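Local coordinates for protein kinase, putative (Bodo saltans, PDB 6TLY), which acts at the kinetochore as KKT2, whose zinc-binding central domain, the part in this chain, serves centromere localization, and is probably also a serine/threonine protein kinase, at residues 40-43 with 47-50. Sequence-based numbering, arbitrary orientation.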
loop_
_atom_site.group_PDB
_atom_site.type_symbol
_atom_site.label_atom_id
_atom_site.label_comp_id
_atom_site.label_asym_id
_atom_site.label_seq_id
_atom_site.Cartn_x
_atom_site.Cartn_y
_atom_site.Cartn_z
ATOM N N LEU A 40 4.599 10.164 10.014
ATOM C CA LEU A 40 3.830 11.421 10.173
ATOM C C LEU A 40 4.426 12.566 9.338
ATOM O O LEU A 40 3.739 13.543 9.127
ATOM C CB LEU A 40 3.783 11.781 11.660
ATOM C CG LEU A 40 3.383 10.648 12.598
ATOM C CD1 LEU A 40 3.546 11.051 14.046
ATOM C CD2 LEU A 40 1.963 10.231 12.334
ATOM N N LYS A 41 5.693 12.466 8.965
ATOM C CA LYS A 41 6.331 13.539 8.178
ATOM C C LYS A 41 7.221 12.896 7.112
ATOM O O LYS A 41 7.936 11.954 7.443
ATOM C CB LYS A 41 7.079 14.454 9.142
ATOM C CG LYS A 41 8.236 15.226 8.567
ATOM C CD LYS A 41 8.836 16.195 9.527
ATOM C CE LYS A 41 9.510 15.517 10.689
ATOM N NZ LYS A 41 10.603 16.342 11.251
ATOM N N ILE A 42 7.175 13.423 5.891
ATOM C CA ILE A 42 8.026 12.883 4.794
ATOM C C ILE A 42 9.313 13.704 4.737
ATOM O O ILE A 42 9.235 14.887 4.617
ATOM C CB ILE A 42 7.292 12.846 3.444
ATOM C CG1 ILE A 42 6.161 11.817 3.441
ATOM C CG2 ILE A 42 8.284 12.599 2.328
ATOM C CD1 ILE A 42 5.184 11.989 2.332
ATOM N N THR A 43 10.436 13.030 4.894
ATOM C CA THR A 43 11.775 13.637 4.884
ATOM C C THR A 43 12.714 12.821 3.927
ATOM O O THR A 43 12.312 11.790 3.404
ATOM C CB THR A 43 12.354 13.668 6.329
ATOM O OG1 THR A 43 12.747 12.345 6.735
ATOM C CG2 THR A 43 11.402 14.284 7.354
ATOM N N TYR A 47 10.586 8.415 3.874
ATOM C CA TYR A 47 9.638 8.738 2.818
ATOM C C TYR A 47 8.732 7.530 2.538
ATOM O O TYR A 47 8.826 6.526 3.252
ATOM C CB TYR A 47 10.312 9.336 1.557
ATOM C CG TYR A 47 11.449 8.494 1.022
ATOM C CD1 TYR A 47 12.708 8.539 1.605
ATOM C CD2 TYR A 47 11.276 7.687 -0.097
ATOM C CE1 TYR A 47 13.756 7.763 1.123
ATOM C CE2 TYR A 47 12.325 6.926 -0.607
ATOM C CZ TYR A 47 13.564 6.965 0.007
ATOM O OH TYR A 47 14.603 6.206 -0.479
ATOM N N MET A 48 7.837 7.640 1.555
ATOM C CA MET A 48 6.838 6.617 1.325
ATOM C C MET A 48 6.636 6.240 -0.136
ATOM O O MET A 48 7.011 6.991 -1.029
ATOM C CB MET A 48 5.502 7.105 1.910
ATOM C CG MET A 48 4.971 8.341 1.220
ATOM S SD MET A 48 3.265 8.787 1.614
ATOM C CE MET A 48 2.422 7.317 1.086
ATOM N N TYR A 49 6.078 5.059 -0.314
ATOM C CA TYR A 49 5.623 4.573 -1.628
ATOM C C TYR A 49 4.124 4.301 -1.503
ATOM O O TYR A 49 3.691 3.826 -0.486
ATOM C CB TYR A 49 6.406 3.320 -2.011
ATOM C CG TYR A 49 7.853 3.553 -2.362
ATOM C CD1 TYR A 49 8.833 3.638 -1.389
ATOM C CD2 TYR A 49 8.248 3.654 -3.679
ATOM C CE1 TYR A 49 10.164 3.822 -1.711
ATOM C CE2 TYR A 49 9.573 3.843 -4.022
ATOM C CZ TYR A 49 10.538 3.922 -3.037
ATOM O OH TYR A 49 11.832 4.118 -3.388
ATOM N N ARG A 50 3.372 4.606 -2.545
ATOM C CA ARG A 50 1.916 4.378 -2.470
ATOM C C ARG A 50 1.352 3.799 -3.768
ATOM O O ARG A 50 1.811 4.149 -4.830
ATOM C CB ARG A 50 1.188 5.682 -2.115
ATOM C CG ARG A 50 -0.325 5.575 -1.999
ATOM C CD ARG A 50 -1.090 6.824 -1.629
ATOM N NE ARG A 50 -2.517 6.745 -1.789
ATOM C CZ ARG A 50 -3.328 6.080 -1.001
ATOM N NH1 ARG A 50 -2.855 5.415 0.032
ATOM N NH2 ARG A 50 -4.614 6.084 -1.241
#
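Tyr47 and Met48 pack against Ile42 where the chain turns into the middle strand of a three-stranded antiparallel sheet, in the C1-like zinc-binding part of the KKT2 central domain. The loop 40-43 follows strand 38-39, and after three intervening residues the chain comes back past it. No hydrogen bond joins 40-43 to 47-50. The contact is mostly apolar.

At Tyr47, CB lies 3.9 Å from CG2 of Ile42, and the two side chains cross at about a right angle. The backbone O of Thr43 sits near the plane of the Tyr47 ring, at its edge, 3.7 Å from CD1. The ring then leads away from the loop, and its OH bonds to Glu64. Thr43 OG1 accepts hydrogen bonds from Lys45 N and Ala46 N in the turn that links the two segments.

Met48 begins the strand. Its side chain is about 6 Å from that of Cys59, a ligand of the zinc ion held by Cys32, Cys35, Cys59 and Cys62, and Tyr27 touches both Ile42 and Met48. Met48 is modelled in two conformers, and the contact described is that of one of them. Its side chain and that of Ile42 cross obliquely. CD1 of Ile42 lies against the CG-SD bond of Met48, 3.8 Å from each atom, and the chain turns about that bond (chi3 -59°) to place CE.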